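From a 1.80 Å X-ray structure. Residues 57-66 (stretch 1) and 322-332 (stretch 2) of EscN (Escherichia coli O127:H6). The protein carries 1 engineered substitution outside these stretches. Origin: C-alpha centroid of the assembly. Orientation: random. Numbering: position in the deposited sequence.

Stretch 1, residues 57-66: LGVRAIDGLL
Stretch 2 (322-332) QNFIQQSTKDI

A buried arginine at the first turn of one helix reads the C-terminal end of another, with a small apolar patch beside it. Stretch 1 is loop through Val 59, the N-cap, then helix from Arg 60 to Leu 65; Gly 58 takes positive phi (78/29). In stretch 2 the helix runs to Ile 325, extended residues follow from Gln 326, and a type I turn spans Ser 328 to Asp 331. The backbones come nearest at Ala 61 and Ile 325, CA to CA 4.6 Å.

Arg 60 (m, t, m, chi4 -101°) donates NE to Phe 324 O at 2.7 Å and NH2 to Gln 326 O at 2.8 Å, supplying donors to carbonyls at the helix end. Its salt bridge to Asp 331 (chi1 t) is bidentate: NH1 to OD1 and NH2 to OD2, each 2.8 Å. Gln 327 (t, t) accepts Arg 60 N through OE1 at 2.8 Å, while its NE2 holds Asp 331 O at 2.9 Å. Water 1 joins Ala 61 N to Ile 325 O, 2.9 Å from each.

The Phe 324 ring (t, 78°) lies with Arg 60 CB over one face and Gly 64 CA at its edge, 4.2 Å from CZ; a CB there would clash. Leu 65 CD1 meets Ile 325 CG2 at 3.9 Å.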

ATOM      1  N   LEU A  57      -4.040  -8.835   4.057  1.00 23.97           N
ATOM      2  CA  LEU A  57      -4.637  -7.812   3.192  1.00 24.58           C
ATOM      3  C   LEU A  57      -5.952  -8.267   2.551  1.00 24.42           C
ATOM      4  O   LEU A  57      -6.759  -7.447   2.107  1.00 24.58           O
ATOM      5  CB  LEU A  57      -3.655  -7.420   2.078  1.00 24.49           C
ATOM      6  CG  LEU A  57      -2.351  -6.730   2.484  1.00 25.17           C
ATOM      7  CD1 LEU A  57      -1.647  -6.177   1.246  1.00 25.65           C
ATOM      8  CD2 LEU A  57      -2.603  -5.617   3.473  1.00 25.40           C
ATOM      9  N   GLY A  58      -6.142  -9.576   2.468  1.00 24.54           N
ATOM     10  CA  GLY A  58      -7.286 -10.128   1.756  1.00 25.23           C
ATOM     11  C   GLY A  58      -7.054 -10.079   0.254  1.00 25.80           C
ATOM     12  O   GLY A  58      -8.002  -9.946  -0.528  1.00 27.52           O
ATOM     13  N   VAL A  59      -5.786 -10.153  -0.144  1.00 23.74           N
ATOM     14  CA  VAL A  59      -5.400 -10.232  -1.545  1.00 22.48           C
ATOM     15  C   VAL A  59      -4.524 -11.472  -1.677  1.00 22.30           C
ATOM     16  O   VAL A  59      -3.428 -11.526  -1.115  1.00 21.95           O
ATOM     17  CB  VAL A  59      -4.600  -8.977  -1.999  1.00 22.75           C
ATOM     18  CG1 VAL A  59      -4.188  -9.101  -3.460  1.00 22.75           C
ATOM     19  CG2 VAL A  59      -5.420  -7.714  -1.792  1.00 22.86           C
ATOM     20  N   ARG A  60      -5.021 -12.477  -2.394  1.00 21.72           N
ATOM     21  CA  ARG A  60      -4.328 -13.771  -2.472  1.00 21.54           C
ATOM     22  C   ARG A  60      -2.884 -13.682  -2.919  1.00 20.75           C
ATOM     23  O   ARG A  60      -2.016 -14.311  -2.333  1.00 21.29           O
ATOM     24  CB  ARG A  60      -5.078 -14.747  -3.382  1.00 22.25           C
ATOM     25  CG  ARG A  60      -6.375 -15.254  -2.780  1.00 23.04           C
ATOM     26  CD  ARG A  60      -6.901 -16.458  -3.564  1.00 25.24           C
ATOM     27  NE  ARG A  60      -7.199 -16.107  -4.951  1.00 25.83           N
ATOM     28  CZ  ARG A  60      -8.420 -15.865  -5.418  1.00 25.84           C
ATOM     29  NH1 ARG A  60      -9.470 -15.937  -4.610  1.00 26.25           N
ATOM     30  NH2 ARG A  60      -8.589 -15.538  -6.698  1.00 25.73           N
ATOM     31  N   ALA A  61      -2.614 -12.897  -3.954  1.00 21.06           N
ATOM     32  CA  ALA A  61      -1.269 -12.829  -4.489  1.00 21.94           C
ATOM     33  C   ALA A  61      -0.301 -12.341  -3.420  1.00 22.44           C
ATOM     34  O   ALA A  61       0.813 -12.846  -3.314  1.00 23.33           O
ATOM     35  CB  ALA A  61      -1.230 -11.919  -5.685  1.00 22.20           C
ATOM     36  N   ILE A  62      -0.733 -11.361  -2.630  1.00 21.87           N
ATOM     37  CA  ILE A  62       0.143 -10.755  -1.618  1.00 21.60           C
ATOM     38  C   ILE A  62       0.214 -11.606  -0.357  1.00 21.10           C
ATOM     39  O   ILE A  62       1.297 -11.976   0.098  1.00 20.80           O
ATOM     40  CB  ILE A  62      -0.288  -9.315  -1.266  1.00 21.38           C
ATOM     41  CG1 ILE A  62      -0.250  -8.429  -2.518  1.00 21.96           C
ATOM     42  CG2 ILE A  62       0.642  -8.720  -0.186  1.00 22.17           C
ATOM     43  CD1 ILE A  62      -0.908  -7.056  -2.328  1.00 22.38           C
ATOM     44  N   ASP A  63      -0.943 -11.931   0.203  1.00 21.32           N
ATOM     45  CA  ASP A  63      -0.992 -12.776   1.400  1.00 20.79           C
ATOM     46  C   ASP A  63      -0.294 -14.122   1.173  1.00 20.70           C
ATOM     47  O   ASP A  63       0.348 -14.680   2.084  1.00 19.78           O
ATOM     48  CB  ASP A  63      -2.444 -13.035   1.809  1.00 21.67           C
ATOM     49  CG  ASP A  63      -3.189 -11.763   2.229  1.00 22.25           C
ATOM     50  OD1 ASP A  63      -2.551 -10.741   2.553  1.00 22.44           O
ATOM     51  OD2 ASP A  63      -4.436 -11.801   2.245  1.00 22.82           O
ATOM     52  N   GLY A  64      -0.439 -14.654  -0.038  1.00 20.30           N
ATOM     53  CA  GLY A  64       0.149 -15.948  -0.375  1.00 21.03           C
ATOM     54  C   GLY A  64       1.638 -15.904  -0.682  1.00 19.63           C
ATOM     55  O   GLY A  64       2.405 -16.716  -0.158  1.00 19.63           O
ATOM     56  N   LEU A  65       2.048 -14.955  -1.522  1.00 19.39           N
ATOM     57  CA  LEU A  65       3.404 -14.971  -2.093  1.00 19.48           C
ATOM     58  C   LEU A  65       4.322 -13.866  -1.611  1.00 20.07           C
ATOM     59  O   LEU A  65       5.532 -13.925  -1.854  1.00 19.67           O
ATOM     60  CB  LEU A  65       3.335 -14.883  -3.620  1.00 20.09           C
ATOM     61  CG  LEU A  65       2.438 -15.896  -4.329  1.00 20.25           C
ATOM     62  CD1 LEU A  65       2.441 -15.603  -5.825  1.00 20.47           C
ATOM     63  CD2 LEU A  65       2.935 -17.318  -4.047  1.00 20.07           C
ATOM     64  N   LEU A  66       3.758 -12.833  -0.984  1.00 19.92           N
ATOM     65  CA  LEU A  66       4.534 -11.641  -0.634  1.00 21.12           C
ATOM     66  C   LEU A  66       4.048 -11.119   0.709  1.00 20.90           C
ATOM     67  O   LEU A  66       3.813  -9.920   0.870  1.00 20.78           O
ATOM     68  CB  LEU A  66       4.325 -10.559  -1.694  1.00 21.93           C
ATOM     69  CG  LEU A  66       4.660 -10.906  -3.146  1.00 21.55           C
ATOM     70  CD1 LEU A  66       3.882 -10.020  -4.162  1.00 22.69           C
ATOM     71  CD2 LEU A  66       6.159 -10.783  -3.337  1.00 21.54           C
ATOM     72  N   GLN A 322      -2.986 -19.038 -12.092  1.00 26.79           N
ATOM     73  CA  GLN A 322      -3.611 -17.805 -12.553  1.00 26.76           C
ATOM     74  C   GLN A 322      -4.918 -17.494 -11.815  1.00 26.63           C
ATOM     75  O   GLN A 322      -5.164 -16.346 -11.456  1.00 25.70           O
ATOM     76  CB  GLN A 322      -3.819 -17.827 -14.076  1.00 27.50           C
ATOM     77  CG  GLN A 322      -2.517 -17.835 -14.868  1.00 28.28           C
ATOM     78  CD  GLN A 322      -1.643 -16.629 -14.564  1.00 29.40           C
ATOM     79  OE1 GLN A 322      -0.455 -16.759 -14.255  1.00 30.13           O
ATOM     80  NE2 GLN A 322      -2.232 -15.449 -14.638  1.00 29.33           N
ATOM     81  N   ASN A 323      -5.744 -18.511 -11.576  1.00 26.00           N
ATOM     82  CA  ASN A 323      -6.965 -18.329 -10.782  1.00 26.21           C
ATOM     83  C   ASN A 323      -6.680 -17.923  -9.340  1.00 25.11           C
ATOM     84  O   ASN A 323      -7.524 -17.309  -8.670  1.00 24.23           O
ATOM     85  CB  ASN A 323      -7.811 -19.603 -10.773  1.00 27.50           C
ATOM     86  CG  ASN A 323      -8.533 -19.836 -12.075  1.00 28.43           C
ATOM     87  OD1 ASN A 323      -8.501 -19.002 -12.981  1.00 29.50           O
ATOM     88  ND2 ASN A 323      -9.198 -20.978 -12.179  1.00 29.07           N
ATOM     89  N   PHE A 324      -5.494 -18.291  -8.864  1.00 24.08           N
ATOM     90  CA  PHE A 324      -5.066 -17.956  -7.512  1.00 23.49           C
ATOM     91  C   PHE A 324      -4.640 -16.480  -7.425  1.00 23.11           C
ATOM     92  O   PHE A 324      -5.123 -15.725  -6.570  1.00 21.85           O
ATOM     93  CB  PHE A 324      -3.919 -18.878  -7.080  1.00 24.26           C
ATOM     94  CG  PHE A 324      -3.340 -18.546  -5.720  1.00 24.78           C
ATOM     95  CD1 PHE A 324      -3.996 -18.927  -4.557  1.00 25.24           C
ATOM     96  CD2 PHE A 324      -2.138 -17.861  -5.610  1.00 24.99           C
ATOM     97  CE1 PHE A 324      -3.467 -18.630  -3.310  1.00 24.75           C
ATOM     98  CE2 PHE A 324      -1.606 -17.548  -4.355  1.00 25.54           C
ATOM     99  CZ  PHE A 324      -2.271 -17.941  -3.211  1.00 24.82           C
ATOM    100  N   ILE A 325      -3.744 -16.067  -8.315  1.00 22.15           N
ATOM    101  CA  ILE A 325      -3.196 -14.706  -8.221  1.00 21.98           C
ATOM    102  C   ILE A 325      -4.109 -13.654  -8.830  1.00 22.06           C
ATOM    103  O   ILE A 325      -4.129 -12.510  -8.374  1.00 21.33           O
ATOM    104  CB  ILE A 325      -1.768 -14.587  -8.808  1.00 21.86           C
ATOM    105  CG1 ILE A 325      -1.740 -15.000 -10.280  1.00 22.56           C
ATOM    106  CG2 ILE A 325      -0.784 -15.404  -7.968  1.00 22.65           C
ATOM    107  CD1 ILE A 325      -0.366 -14.862 -10.947  1.00 21.91           C
ATOM    108  N   GLN A 326      -4.853 -14.026  -9.866  1.00 22.14           N
ATOM    109  CA  GLN A 326      -5.881 -13.133 -10.364  1.00 22.59           C
ATOM    110  C   GLN A 326      -7.063 -13.260  -9.417  1.00 23.06           C
ATOM    111  O   GLN A 326      -7.390 -14.364  -8.947  1.00 23.10           O
ATOM    112  CB  GLN A 326      -6.265 -13.452 -11.819  1.00 23.31           C
ATOM    113  CG  GLN A 326      -5.148 -13.180 -12.812  1.00 23.34           C
ATOM    114  CD  GLN A 326      -5.514 -13.572 -14.231  1.00 24.11           C
ATOM    115  OE1 GLN A 326      -4.777 -14.303 -14.899  1.00 24.95           O
ATOM    116  NE2 GLN A 326      -6.668 -13.102 -14.695  1.00 24.47           N
ATOM    117  N   GLN A 327      -7.692 -12.131  -9.119  1.00 22.62           N
ATOM    118  CA  GLN A 327      -8.729 -12.091  -8.104  1.00 23.01           C
ATOM    119  C   GLN A 327      -9.635 -10.895  -8.330  1.00 23.63           C
ATOM    120  O   GLN A 327      -9.174  -9.753  -8.364  1.00 23.27           O
ATOM    121  CB  GLN A 327      -8.077 -11.972  -6.735  1.00 23.21           C
ATOM    122  CG  GLN A 327      -9.022 -12.109  -5.561  1.00 23.47           C
ATOM    123  CD  GLN A 327      -8.267 -12.015  -4.257  1.00 23.48           C
ATOM    124  OE1 GLN A 327      -7.049 -11.902  -4.255  1.00 22.46           O
ATOM    125  NE2 GLN A 327      -8.979 -12.065  -3.145  1.00 23.72           N
ATOM    126  N   SER A 328     -10.927 -11.159  -8.497  1.00 23.40           N
ATOM    127  CA  SER A 328     -11.895 -10.080  -8.659  1.00 24.22           C
ATOM    128  C   SER A 328     -12.205  -9.441  -7.310  1.00 24.79           C
ATOM    129  O   SER A 328     -11.909 -10.002  -6.256  1.00 24.92           O
ATOM    130  CB  SER A 328     -13.191 -10.616  -9.267  1.00 23.99           C
ATOM    131  OG  SER A 328     -13.814 -11.493  -8.351  1.00 24.51           O
ATOM    132  N   THR A 329     -12.829  -8.274  -7.360  1.00 25.98           N
ATOM    133  CA  THR A 329     -13.222  -7.543  -6.165  1.00 27.83           C
ATOM    134  C   THR A 329     -14.140  -8.365  -5.253  1.00 28.59           C
ATOM    135  O   THR A 329     -14.004  -8.330  -4.033  1.00 28.85           O
ATOM    136  CB  THR A 329     -13.909  -6.223  -6.558  1.00 28.47           C
ATOM    137  OG1 THR A 329     -12.933  -5.322  -7.098  1.00 29.49           O
ATOM    138  CG2 THR A 329     -14.579  -5.580  -5.366  1.00 29.16           C
ATOM    139  N   LYS A 330     -15.065  -9.117  -5.840  1.00 29.19           N
ATOM    140  CA  LYS A 330     -16.001  -9.906  -5.035  1.00 30.31           C
ATOM    141  C   LYS A 330     -15.500 -11.326  -4.749  1.00 30.94           C
ATOM    142  O   LYS A 330     -16.148 -12.095  -4.032  1.00 31.21           O
ATOM    143  CB  LYS A 330     -17.385  -9.934  -5.686  1.00 30.59           C
ATOM    144  CG  LYS A 330     -17.528 -10.890  -6.862  1.00 31.04           C
ATOM    145  CD  LYS A 330     -18.986 -10.975  -7.291  1.00 31.29           C
ATOM    146  CE  LYS A 330     -19.167 -11.812  -8.547  1.00 31.40           C
ATOM    147  NZ  LYS A 330     -20.584 -11.802  -8.998  1.00 31.35           N
ATOM    148  N   ASP A 331     -14.339 -11.661  -5.309  1.00 31.73           N
ATOM    149  CA  ASP A 331     -13.683 -12.949  -5.084  1.00 32.29           C
ATOM    150  C   ASP A 331     -12.959 -12.907  -3.739  1.00 32.72           C
ATOM    151  O   ASP A 331     -11.771 -12.579  -3.678  1.00 33.49           O
ATOM    152  CB  ASP A 331     -12.693 -13.204  -6.223  1.00 32.99           C
ATOM    153  CG  ASP A 331     -12.009 -14.552  -6.137  1.00 33.66           C
ATOM    154  OD1 ASP A 331     -12.161 -15.262  -5.122  1.00 34.20           O
ATOM    155  OD2 ASP A 331     -11.300 -14.896  -7.106  1.00 33.73           O
ATOM    156  N   ILE A 332     -13.686 -13.242  -2.674  1.00 33.16           N
ATOM    157  CA  ILE A 332     -13.212 -13.133  -1.288  1.00 33.55           C
ATOM    158  C   ILE A 332     -12.467 -14.392  -0.837  1.00 32.83           C
ATOM    159  O   ILE A 332     -12.807 -15.503  -1.250  1.00 32.68           O
ATOM    160  CB  ILE A 332     -14.410 -12.891  -0.317  1.00 34.34           C
ATOM    161  CG1 ILE A 332     -15.285 -11.729  -0.804  1.00 34.94           C
ATOM    162  CG2 ILE A 332     -13.926 -12.650   1.114  1.00 34.88           C
ATOM    163  CD1 ILE A 332     -14.501 -10.475  -1.183  1.00 34.74           C
TER
HETATM  164  O   HOH W   1      -4.679 -11.767  -5.576  1.00 22.92           O